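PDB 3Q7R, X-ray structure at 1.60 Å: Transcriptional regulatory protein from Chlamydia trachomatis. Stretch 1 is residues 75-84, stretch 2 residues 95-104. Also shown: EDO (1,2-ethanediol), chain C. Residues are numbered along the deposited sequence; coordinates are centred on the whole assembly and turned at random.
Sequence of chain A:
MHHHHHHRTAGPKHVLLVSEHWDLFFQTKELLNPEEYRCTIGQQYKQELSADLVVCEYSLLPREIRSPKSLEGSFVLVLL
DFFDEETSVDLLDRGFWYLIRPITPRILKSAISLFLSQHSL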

# COMPACT_ATOMS: atom_id res chain seq x y z
N PHE A 75 8.31 -4.99 -8.92
CA PHE A 75 7.09 -4.55 -8.22
C PHE A 75 6.73 -3.14 -8.68
O PHE A 75 7.59 -2.39 -9.15
N VAL A 76 5.45 -2.80 -8.56
CA VAL A 76 4.98 -1.42 -8.88
C VAL A 76 4.11 -0.84 -7.77
O VAL A 76 3.15 -1.50 -7.33
N LEU A 77 4.46 0.35 -7.27
CA LEU A 77 3.62 1.06 -6.30
C LEU A 77 3.09 2.27 -7.02
O LEU A 77 3.87 2.98 -7.68
N VAL A 78 1.79 2.52 -6.89
CA VAL A 78 1.15 3.58 -7.67
C VAL A 78 0.86 4.82 -6.82
O VAL A 78 0.47 4.70 -5.66
N LEU A 79 1.08 6.01 -7.37
CA LEU A 79 0.79 7.26 -6.66
C LEU A 79 -0.45 7.90 -7.27
O LEU A 79 -0.48 8.21 -8.46
N LEU A 80 -1.47 8.11 -6.45
CA LEU A 80 -2.77 8.63 -6.94
C LEU A 80 -2.99 10.07 -6.49
O LEU A 80 -2.73 10.40 -5.34
N ASP A 81 -3.53 10.91 -7.36
CA ASP A 81 -3.86 12.28 -6.93
C ASP A 81 -5.13 12.35 -6.08
O ASP A 81 -5.34 13.36 -5.37
N PHE A 82 -6.00 11.35 -6.18
CA PHE A 82 -7.37 11.49 -5.70
C PHE A 82 -7.89 10.14 -5.20
O PHE A 82 -7.36 9.06 -5.55
N PHE A 83 -9.01 10.21 -4.48
CA PHE A 83 -9.79 9.06 -4.09
C PHE A 83 -11.00 8.89 -5.00
O PHE A 83 -11.81 9.86 -5.19
N ASP A 84 -11.16 7.68 -5.55
CA ASP A 84 -12.38 7.29 -6.25
C ASP A 84 -12.53 5.83 -6.02
O ASP A 84 -11.55 5.05 -6.14
N GLY A 95 -3.44 -5.78 -9.10
CA GLY A 95 -2.21 -6.11 -8.40
C GLY A 95 -1.38 -4.97 -7.91
O GLY A 95 -0.25 -5.18 -7.43
N PHE A 96 -1.94 -3.76 -7.93
CA PHE A 96 -1.16 -2.58 -7.52
C PHE A 96 -1.64 -2.02 -6.17
O PHE A 96 -2.79 -1.55 -6.05
N TRP A 97 -0.71 -1.95 -5.23
CA TRP A 97 -0.92 -1.16 -4.04
C TRP A 97 -0.67 0.32 -4.39
O TRP A 97 -0.04 0.63 -5.41
N TYR A 98 -1.15 1.24 -3.53
CA TYR A 98 -1.08 2.66 -3.91
C TYR A 98 -1.06 3.55 -2.68
O TYR A 98 -1.40 3.08 -1.57
N LEU A 99 -0.57 4.77 -2.87
CA LEU A 99 -0.70 5.86 -1.88
C LEU A 99 -1.54 6.92 -2.56
O LEU A 99 -1.38 7.15 -3.78
N ILE A 100 -2.38 7.63 -1.79
CA ILE A 100 -3.18 8.73 -2.31
C ILE A 100 -2.62 10.01 -1.71
O ILE A 100 -2.28 10.04 -0.50
N ARG A 101 -2.49 11.05 -2.55
CA ARG A 101 -1.97 12.32 -2.09
C ARG A 101 -2.85 12.89 -0.95
O ARG A 101 -4.05 12.63 -0.85
N PRO A 102 -2.25 13.71 -0.10
CA PRO A 102 -0.87 14.21 -0.15
C PRO A 102 0.22 13.18 0.07
O PRO A 102 0.12 12.31 0.94
N ILE A 103 1.26 13.32 -0.72
CA ILE A 103 2.42 12.42 -0.64
C ILE A 103 3.64 13.33 -0.56
O ILE A 103 4.00 13.97 -1.55
N THR A 104 4.25 13.36 0.61
CA THR A 104 5.44 14.19 0.87
C THR A 104 6.68 13.32 0.73
O THR A 104 6.58 12.09 0.68

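The strongest side-chain contact lies where the strands run out. D81 (chi1 m) and R101 (chi1 m, chi2 t, chi3 t) form a salt bridge, D81 OD1 to R101 NH1 at 2.9 Å. The CA-to-CB bond of D81 points away from the other stretch, yet its carboxylate comes back within reach, and the extended arginine covers the distance from its own side. The hydrogen bond inside this salt bridge is bent, 131° at the hydrogen, and the guanidinium is also hydrogen-bonded elsewhere in the structure.

Behind it lies a parallel pairing of strand 75-80 with strand 97-100, and its main-chain bonds alternate as parallel strands require. V78 N donates to W97 O at 3.0 Å and V78 O accepts from L99 N at 3.0 Å; two residues on, L80 N donates to L99 O at 2.8 Å and L80 O accepts from R101 N at 2.9 Å. V78 and L80 thus spend both their amide and their carbonyl on this neighbour. A water extends the ladder beyond each end. Water 1 donates to V76 O at 2.7 Å and to G95 O at 3.2 Å, and accepts from W97 N at 2.9 Å; water 2 donates to D81 O at 3.1 Å and to R101 O at 2.7 Å. The outward-facing amide of I100 is taken by ethanediol, probably from the crystallisation liquor, with I100 N donating to EDO O2 at 2.9 Å.

Register sorts the side chains into two faces. On one lie L77, L79, W97 and L99. L77 (t, p) bends its end toward the partner strand, placing L77 CD1 3.8 Å from W97 CD1, while W97 itself is t. L79 and L99 share the m, t rotamer and meet at 4.2 Å, L79 CD2 to L99 CD1. I103 (m, t), past the strand, points its CA-to-CB bond toward stretch 1 and closes on the same leucine, with I103 CD1 3.8 Å from L79 CD2.

The other face carries V78, L80, Y98 and I100. V78 (t) sits against Y98, CB to CB at 4.1 Å, and also against F96, V78 CG2 to F96 CB at 3.8 Å. Y98 adopts p and its end leads away from stretch 1, but one ring face remains available: L80 CD1 lies over it, 4.3 Å from the ring centroid, in a CH-pi contact. L80, whose chi1 of -94° falls between wells, also places its CB 3.9 Å from I100 CG1. I100 (m, t) then reaches the edge of the F83 ring, I100 CD1 to F83 CD1 at 4.1 Å, F83 being t. At the opposite end of the pairing, V76 (t) points toward the partner and meets the edge of the F96 ring (chi1 m), V76 CB to F96 CE1 at 3.7 Å.

The rule to read here is apolar packing on both faces, aliphatic against aliphatic and aliphatic against aromatic, with charge kept to the end of the ladder.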

# COMPACT_ATOMS: atom_id res chain seq x y z
CB PHE A 75 7.36 -4.51 -6.72
CG PHE A 75 7.74 -5.83 -6.13
CD1 PHE A 75 6.75 -6.78 -5.97
CD2 PHE A 75 9.04 -6.11 -5.74
CE1 PHE A 75 7.06 -8.03 -5.43
CE2 PHE A 75 9.35 -7.35 -5.19
CZ PHE A 75 8.34 -8.30 -5.05
CB VAL A 76 4.20 -1.40 -10.20
CG1 VAL A 76 3.67 0.03 -10.46
CG2 VAL A 76 5.09 -1.84 -11.42
CB LEU A 77 4.51 1.52 -5.12
CG LEU A 77 3.87 2.48 -4.08
CD1 LEU A 77 2.82 1.74 -3.27
CD2 LEU A 77 4.97 3.00 -3.14
CB VAL A 78 -0.15 3.03 -8.28
CG1 VAL A 78 -0.98 4.15 -8.89
CG2 VAL A 78 0.18 1.93 -9.28
CB LEU A 79 1.94 8.25 -6.77
CG LEU A 79 3.31 7.70 -6.39
CD1 LEU A 79 4.35 8.91 -6.43
CD2 LEU A 79 3.23 7.03 -4.99
CB LEU A 80 -3.94 7.85 -6.31
CG LEU A 80 -4.42 6.71 -7.16
CD1 LEU A 80 -5.28 5.76 -6.34
CD2 LEU A 80 -5.32 7.29 -8.29
CB ASP A 81 -4.16 13.18 -8.14
CG ASP A 81 -2.93 13.49 -8.98
OD1 ASP A 81 -1.79 13.44 -8.50
OD2 ASP A 81 -3.13 13.96 -10.14
CB PHE A 82 -8.30 11.97 -6.87
CG PHE A 82 -8.27 11.00 -8.05
CD1 PHE A 82 -9.11 9.91 -8.05
CD2 PHE A 82 -7.35 11.19 -9.12
CE1 PHE A 82 -9.05 8.96 -9.09
CE2 PHE A 82 -7.25 10.26 -10.13
CZ PHE A 82 -8.11 9.14 -10.15
CB PHE A 83 -10.33 9.21 -2.67
CG PHE A 83 -11.29 8.12 -2.32
CD1 PHE A 83 -10.81 6.86 -2.05
CD2 PHE A 83 -12.63 8.32 -2.40
CE1 PHE A 83 -11.68 5.84 -1.76
CE2 PHE A 83 -13.49 7.30 -2.11
CZ PHE A 83 -13.01 6.05 -1.85
CB ASP A 84 -12.30 7.58 -7.77
CG ASP A 84 -13.42 6.92 -8.52
OD1 ASP A 84 -14.62 7.38 -8.36
OD2 ASP A 84 -13.11 5.95 -9.27
CB PHE A 96 -1.37 -1.47 -8.54
CG PHE A 96 -0.91 -1.84 -9.93
CD1 PHE A 96 0.44 -1.95 -10.22
CD2 PHE A 96 -1.84 -2.06 -10.95
CE1 PHE A 96 0.85 -2.29 -11.53
CE2 PHE A 96 -1.41 -2.38 -12.25
CZ PHE A 96 -0.04 -2.52 -12.51
CB TRP A 97 0.03 -1.65 -2.90
CG TRP A 97 -0.16 -0.95 -1.57
CD1 TRP A 97 0.79 -0.29 -0.84
CD2 TRP A 97 -1.37 -0.85 -0.83
NE1 TRP A 97 0.23 0.24 0.33
CE2 TRP A 97 -1.09 -0.10 0.37
CE3 TRP A 97 -2.66 -1.31 -1.04
CZ2 TRP A 97 -2.05 0.21 1.31
CZ3 TRP A 97 -3.65 -1.00 -0.06
CH2 TRP A 97 -3.33 -0.24 1.09
CB TYR A 98 -2.30 3.11 -4.80
CG TYR A 98 -3.64 2.84 -4.14
CD1 TYR A 98 -4.16 3.70 -3.21
CD2 TYR A 98 -4.35 1.67 -4.46
CE1 TYR A 98 -5.41 3.43 -2.61
CE2 TYR A 98 -5.57 1.38 -3.87
CZ TYR A 98 -6.06 2.23 -2.93
OH TYR A 98 -7.29 1.96 -2.29
CB LEU A 99 0.66 6.51 -1.58
CG LEU A 99 1.69 5.58 -0.93
CD1 LEU A 99 3.07 6.24 -0.84
CD2 LEU A 99 1.16 5.24 0.46
CB ILE A 100 -4.66 8.58 -2.00
CG1 ILE A 100 -5.17 7.26 -2.62
CG2 ILE A 100 -5.44 9.83 -2.50
CD1 ILE A 100 -6.72 7.05 -2.53
CB ARG A 101 -1.85 13.31 -3.27
CG ARG A 101 -0.63 12.99 -4.18
CD ARG A 101 -0.37 14.01 -5.33
NE ARG A 101 1.00 13.81 -5.70
CZ ARG A 101 1.42 12.92 -6.60
NH1 ARG A 101 0.56 12.23 -7.36
NH2 ARG A 101 2.72 12.73 -6.75
CB PRO A 102 -0.80 15.23 1.01
CG PRO A 102 -2.18 15.63 1.21
CD PRO A 102 -3.06 14.46 0.89
CB ILE A 103 2.60 11.54 -1.85
CG1 ILE A 103 1.49 10.48 -1.93
CG2 ILE A 103 3.92 10.76 -1.75
CD1 ILE A 103 1.33 9.88 -3.33
CB THR A 104 5.43 14.71 2.31
OG1 THR A 104 5.49 13.61 3.23
CG2 THR A 104 4.18 15.60 2.60
C1 EDO C . -4.70 5.32 0.87
O1 EDO C . -6.07 5.63 1.15
C2 EDO C . -3.89 6.49 1.42
O2 EDO C . -2.59 6.48 0.85
O HOH W 1 1.81 -3.32 -5.86
O HOH W 2 -6.17 13.49 -2.34